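Local structure of Exo-1,5-alpha-l-arabinofuranobiosidase (Gibberella zeae, 2YDT) at residues T281-K286 with D333-M338; V317-A322 with S355-R360. The protein probably hydrolyses alpha-L-arabinofuranosidic bonds, apparently releasing arabinobiose from the ends of 1,5-alpha-L-arabinan. All coordinates share one frame; numbering follows the deposited sequence.

Contact 1: residues T281-K286 with D333-M338; sequences TPYGGK and DPDLLM
Asp335 lays its carboxylate over one face of the Tyr283 ring. The two planes are nearly parallel, 14° apart. OD1 of Asp335 stands 3.5 Å above the ring plane, offset toward the rim, and its nearest ring atom is Tyr283 CE1 at 3.6 Å. The two side chains run side by side and point the same way. In both, CG is anti to the backbone N (chi1 171° for Tyr283, -166° for Asp335).

The ring face probably does not favour the negative charge, which is answered elsewhere: Asp335 OD2 bonds to Ser362 OG and forms a salt bridge with Arg360 NH1, which also pairs with Asp333 OD2.

Next to this pair, Thr281 OG1 works in both directions. It donates to the carbonyl O of Pro334 at 2.8 Å. It also accepts from Tyr283 N at 3.1 Å, which makes an ST turn. One buried hydroxyl thus fixes its own loop and ties it to the turn at Pro334. The Pro334 ring packs against Thr281 and Pro282, with its CB 3.3 Å from Thr281 OG1 and 3.9 Å from Pro282 CD. The two proline rings cross at about a right angle. In the other segment, a type I turn from Asp333 to Leu336 presents Pro334 O, and Asp333 OD1 accepts from Asp335 N in an Asx turn.

The contact joins adjacent blades of a probable six-bladed beta-propeller. It sets the loop between strands 277-281 and 289-293 against the turn between strands 326-330 and 336-341. Helix 361-364 covers it through Leu361 and Ser362.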
loop_
_atom_site.group_PDB
_atom_site.type_symbol
_atom_site.label_atom_id
_atom_site.label_comp_id
_atom_site.label_asym_id
_atom_site.label_seq_id
_atom_site.Cartn_x
_atom_site.Cartn_y
_atom_site.Cartn_z
ATOM N N THR A 281 9.691 -12.104 2.913
ATOM C CA THR A 281 9.362 -13.481 3.260
ATOM C C THR A 281 10.625 -14.201 3.765
ATOM O O THR A 281 11.699 -13.909 3.262
ATOM C CB THR A 281 8.792 -14.250 2.038
ATOM O OG1 THR A 281 8.728 -15.637 2.383
ATOM C CG2 THR A 281 9.602 -14.051 0.760
ATOM N N PRO A 282 10.459 -15.146 4.705
ATOM C CA PRO A 282 11.593 -15.996 5.143
ATOM C C PRO A 282 12.122 -16.940 4.058
ATOM O O PRO A 282 13.243 -17.479 4.213
ATOM C CB PRO A 282 11.031 -16.813 6.312
ATOM C CG PRO A 282 9.659 -16.473 6.465
ATOM C CD PRO A 282 9.248 -15.408 5.493
ATOM N N TYR A 283 11.377 -17.120 2.965
ATOM C CA TYR A 283 11.848 -17.950 1.849
ATOM C C TYR A 283 13.228 -17.486 1.357
ATOM O O TYR A 283 13.486 -16.296 1.211
ATOM C CB TYR A 283 10.857 -17.947 0.672
ATOM C CG TYR A 283 11.468 -18.617 -0.548
ATOM C CD1 TYR A 283 11.441 -20.002 -0.658
ATOM C CD2 TYR A 283 12.145 -17.881 -1.530
ATOM C CE1 TYR A 283 12.057 -20.637 -1.730
ATOM C CE2 TYR A 283 12.763 -18.512 -2.601
ATOM C CZ TYR A 283 12.698 -19.893 -2.686
ATOM O OH TYR A 283 13.305 -20.556 -3.737
ATOM N N GLY A 284 14.118 -18.445 1.082
ATOM C CA GLY A 284 15.296 -18.183 0.285
ATOM C C GLY A 284 16.612 -18.197 1.027
ATOM O O GLY A 284 17.611 -17.770 0.496
ATOM N N GLY A 285 16.619 -18.630 2.271
ATOM C CA GLY A 285 17.873 -18.621 3.034
ATOM C C GLY A 285 17.793 -17.739 4.258
ATOM O O GLY A 285 16.728 -17.224 4.621
ATOM N N LYS A 286 18.928 -17.578 4.934
ATOM C CA LYS A 286 18.934 -16.901 6.214
ATOM C C LYS A 286 18.457 -15.453 6.127
ATOM O O LYS A 286 17.802 -14.982 7.062
ATOM C CB LYS A 286 20.334 -16.957 6.856
ATOM C CG LYS A 286 21.449 -16.278 6.059
ATOM C CD LYS A 286 22.705 -16.029 6.919
ATOM C CE LYS A 286 22.547 -14.810 7.873
ATOM N NZ LYS A 286 22.036 -15.206 9.233
ATOM N N ASP A 333 3.319 -20.962 4.182
ATOM C CA ASP A 333 4.232 -21.346 3.103
ATOM C C ASP A 333 4.874 -20.109 2.525
ATOM O O ASP A 333 4.373 -19.506 1.577
ATOM C CB ASP A 333 3.548 -22.184 2.020
ATOM C CG ASP A 333 4.570 -22.775 1.009
ATOM O OD1 ASP A 333 5.765 -22.359 1.011
ATOM O OD2 ASP A 333 4.175 -23.668 0.211
ATOM N N PRO A 334 6.005 -19.724 3.085
ATOM C CA PRO A 334 6.752 -18.544 2.676
ATOM C C PRO A 334 7.179 -18.520 1.196
ATOM O O PRO A 334 7.547 -17.471 0.695
ATOM C CB PRO A 334 7.985 -18.605 3.567
ATOM C CG PRO A 334 7.543 -19.351 4.768
ATOM C CD PRO A 334 6.611 -20.370 4.269
ATOM N N ASP A 335 7.157 -19.667 0.510
ATOM C CA ASP A 335 7.439 -19.718 -0.932
ATOM C C ASP A 335 6.301 -19.100 -1.757
ATOM O O ASP A 335 6.534 -18.643 -2.850
ATOM C CB ASP A 335 7.628 -21.186 -1.345
ATOM C CG ASP A 335 8.243 -21.358 -2.712
ATOM O OD1 ASP A 335 8.865 -20.447 -3.282
ATOM O OD2 ASP A 335 8.134 -22.494 -3.235
ATOM N N LEU A 336 5.097 -19.070 -1.213
ATOM C CA LEU A 336 3.932 -18.568 -1.963
ATOM C C LEU A 336 3.849 -17.039 -1.872
ATOM O O LEU A 336 3.995 -16.453 -0.769
ATOM C CB LEU A 336 2.639 -19.175 -1.429
ATOM C CG LEU A 336 2.423 -20.679 -1.687
ATOM C CD1 LEU A 336 1.099 -21.151 -0.986
ATOM C CD2 LEU A 336 2.444 -20.954 -3.175
ATOM N N LEU A 337 3.575 -16.416 -3.009
ATOM C CA LEU A 337 3.459 -14.967 -3.089
ATOM C C LEU A 337 2.195 -14.612 -3.878
ATOM O O LEU A 337 2.058 -15.004 -5.034
ATOM C CB LEU A 337 4.681 -14.375 -3.774
ATOM C CG LEU A 337 4.689 -12.847 -4.004
ATOM C CD1 LEU A 337 4.995 -12.071 -2.685
ATOM C CD2 LEU A 337 5.698 -12.465 -5.079
ATOM N N MET A 338 1.301 -13.827 -3.257
ATOM C CA MET A 338 0.140 -13.285 -3.999
ATOM C C MET A 338 0.492 -11.910 -4.535
ATOM O O MET A 338 1.131 -11.098 -3.828
ATOM C CB MET A 338 -1.096 -13.199 -3.087
ATOM C CG MET A 338 -2.249 -12.438 -3.704
ATOM S SD MET A 338 -3.736 -12.462 -2.619
ATOM C CE MET A 338 -4.348 -13.933 -3.211
#

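Contact 2: residues V317-A322 with S355-R360; sequences VPQPTA and SASVVR. With SO4 (sulfate ion), chain D.
Gln319 turns toward Ser355 and Ser357 with CG anti to its backbone N (chi1 -177°), and the chain then bends at chi2 (72°). Together these bring CD, and with it the amide, to the strand. Ser357 OG meets it from beside its own backbone N, anti to the carbonyl carbon (chi1 -63°). Ser355 OG instead takes the crowded position between backbone N and carbonyl carbon.

The amide is held at both ends. Ser357 OG donates to Gln319 OE1 at 2.7 Å, lying in the carbonyl plane. Gln319 NE2 donates to Ser355 OG at 3.0 Å, with that oxygen tilted slightly out of the amide plane. The two bonds hold the amide's rotation, since oxygen and nitrogen each find a matching partner. Gln319 is buried, so its polar end is paid for by strand hydroxyls two residues apart. Ser357 OG has a further partner in Asn13 N, which links it to the N-terminal strand.

An apolar pair adds to this. Pro318 CD rests on Val359 CG1 at 3.7 Å, and the two side chains lie alongside one another, pointing opposite ways. Ser355, Ser357 and Val359 all start toward the loop, while Ala356 and Val358 start away from it.

At the end of the strand, Arg360 grips a sulfate, probably from the crystallisation liquor. Its NE bonds to sulfate O2 at 2.8 Å and its NH2 to O1 at 3.1 Å, with the sulfur at the guanidinium edge. Thr10 OG1 and Lys9 N also hold the ion.

The contact packs an inter-blade linker on the closing blade of a probable beta-propeller. Strand 354-360 lies between strands 11-17 and 336-341. Segment 317-322, between strands 313-315 and 326-330, packs against them at Ser12, Asn13 and Ile339.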
loop_
_atom_site.group_PDB
_atom_site.type_symbol
_atom_site.label_atom_id
_atom_site.label_comp_id
_atom_site.label_asym_id
_atom_site.label_seq_id
_atom_site.Cartn_x
_atom_site.Cartn_y
_atom_site.Cartn_z
ATOM N N VAL A 317 6.411 -12.454 -13.936
ATOM C CA VAL A 317 5.309 -13.139 -13.288
ATOM C C VAL A 317 4.070 -12.995 -14.177
ATOM O O VAL A 317 4.063 -12.132 -15.052
ATOM C CB VAL A 317 5.004 -12.528 -11.871
ATOM C CG1 VAL A 317 6.177 -12.780 -10.874
ATOM C CG2 VAL A 317 4.652 -11.050 -11.996
ATOM N N PRO A 318 3.035 -13.810 -13.952
ATOM C CA PRO A 318 1.894 -13.727 -14.862
ATOM C C PRO A 318 0.879 -12.620 -14.612
ATOM O O PRO A 318 -0.014 -12.408 -15.432
ATOM C CB PRO A 318 1.205 -15.068 -14.699
ATOM C CG PRO A 318 1.679 -15.620 -13.436
ATOM C CD PRO A 318 2.977 -15.006 -13.099
ATOM N N GLN A 319 0.998 -11.956 -13.466
ATOM C CA GLN A 319 0.046 -10.911 -13.107
ATOM C C GLN A 319 0.417 -9.625 -13.839
ATOM O O GLN A 319 1.579 -9.236 -13.901
ATOM C CB GLN A 319 0.081 -10.711 -11.591
ATOM C CG GLN A 319 -0.934 -9.677 -11.089
ATOM C CD GLN A 319 -2.358 -10.168 -11.139
ATOM O OE1 GLN A 319 -2.660 -11.385 -11.268
ATOM N NE2 GLN A 319 -3.277 -9.217 -11.031
ATOM N N PRO A 320 -0.585 -8.937 -14.461
ATOM C CA PRO A 320 -0.272 -7.748 -15.215
ATOM C C PRO A 320 0.176 -6.525 -14.395
ATOM O O PRO A 320 -0.013 -6.470 -13.178
ATOM C CB PRO A 320 -1.588 -7.456 -15.942
ATOM C CG PRO A 320 -2.613 -8.033 -15.119
ATOM C CD PRO A 320 -2.007 -9.282 -14.533
ATOM N N THR A 321 0.739 -5.554 -15.096
ATOM C CA THR A 321 1.086 -4.250 -14.523
ATOM C C THR A 321 -0.168 -3.550 -14.016
ATOM O O THR A 321 -1.220 -3.532 -14.688
ATOM C CB THR A 321 1.753 -3.395 -15.555
ATOM O OG1 THR A 321 2.970 -4.060 -15.976
ATOM C CG2 THR A 321 2.057 -1.993 -15.014
ATOM N N ALA A 322 -0.057 -2.983 -12.811
ATOM C CA ALA A 322 -1.148 -2.204 -12.238
ATOM C C ALA A 322 -0.594 -1.112 -11.320
ATOM O O ALA A 322 0.449 -1.283 -10.671
ATOM C CB ALA A 322 -2.130 -3.096 -11.477
ATOM N N SER A 355 -7.945 -8.314 -9.694
ATOM C CA SER A 355 -7.565 -9.698 -9.910
ATOM C C SER A 355 -6.293 -10.031 -9.139
ATOM O O SER A 355 -5.649 -9.142 -8.589
ATOM C CB SER A 355 -7.324 -9.960 -11.392
ATOM O OG SER A 355 -6.162 -9.294 -11.879
ATOM N N ALA A 356 -5.927 -11.320 -9.099
ATOM C CA ALA A 356 -4.703 -11.718 -8.385
ATOM C C ALA A 356 -4.136 -12.984 -9.000
ATOM O O ALA A 356 -4.855 -13.741 -9.665
ATOM C CB ALA A 356 -4.962 -11.937 -6.907
ATOM N N SER A 357 -2.855 -13.197 -8.732
ATOM C CA SER A 357 -2.175 -14.460 -9.008
ATOM C C SER A 357 -1.434 -14.892 -7.741
ATOM O O SER A 357 -1.025 -14.047 -6.947
ATOM C CB SER A 357 -1.145 -14.257 -10.115
ATOM O OG SER A 357 -1.718 -13.861 -11.348
ATOM N N VAL A 358 -1.226 -16.206 -7.570
ATOM C CA VAL A 358 -0.347 -16.717 -6.534
ATOM C C VAL A 358 0.726 -17.526 -7.261
ATOM O O VAL A 358 0.391 -18.427 -8.034
ATOM C CB VAL A 358 -1.064 -17.560 -5.491
ATOM C CG1 VAL A 358 -0.041 -18.324 -4.607
ATOM C CG2 VAL A 358 -1.988 -16.679 -4.657
ATOM N N VAL A 359 1.966 -17.155 -7.036
ATOM C CA VAL A 359 3.163 -17.795 -7.644
ATOM C C VAL A 359 4.048 -18.359 -6.541
ATOM O O VAL A 359 3.893 -18.037 -5.369
ATOM C CB VAL A 359 3.975 -16.816 -8.467
ATOM C CG1 VAL A 359 3.121 -16.201 -9.572
ATOM C CG2 VAL A 359 4.624 -15.709 -7.578
ATOM N N ARG A 360 4.960 -19.270 -6.906
ATOM C CA ARG A 360 6.000 -19.729 -6.025
ATOM C C ARG A 360 7.330 -19.082 -6.403
ATOM O O ARG A 360 7.759 -19.137 -7.556
ATOM C CB ARG A 360 6.166 -21.283 -6.141
ATOM C CG ARG A 360 5.199 -22.045 -5.356
ATOM C CD ARG A 360 5.527 -23.568 -5.320
ATOM N NE ARG A 360 4.426 -24.197 -4.631
ATOM C CZ ARG A 360 4.279 -24.221 -3.313
ATOM N NH1 ARG A 360 5.227 -23.761 -2.513
ATOM N NH2 ARG A 360 3.206 -24.755 -2.798
HETATM S S SO4 D . 1.384 -25.697 -6.267
HETATM O O1 SO4 D . 1.079 -25.485 -4.866
HETATM O O2 SO4 D . 2.652 -25.131 -6.643
HETATM O O3 SO4 D . 1.265 -27.138 -6.496
HETATM O O4 SO4 D . 0.346 -25.154 -7.142
#

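How the contacts relate
The centres of the two contacts lie 16 Å apart. Their segments alternate along the chain: 281-286, 317-322, 333-338, 355-360. Strands 336-341 and 354-360 are antiparallel neighbours in the sheet that also holds 326-330 and 11-17, and Leu337 N probably bonds to Val359 O at 2.9 Å. The six four-stranded sheets are consistent with a six-bladed beta-propeller. Strand 11-17 from the N-terminus completes the last blade and closes the ring. Contact 1 joins this closing blade to the one before it, built from strands 277-281 to 313-315. Contact 2 packs the linker between the two blades on the closing one.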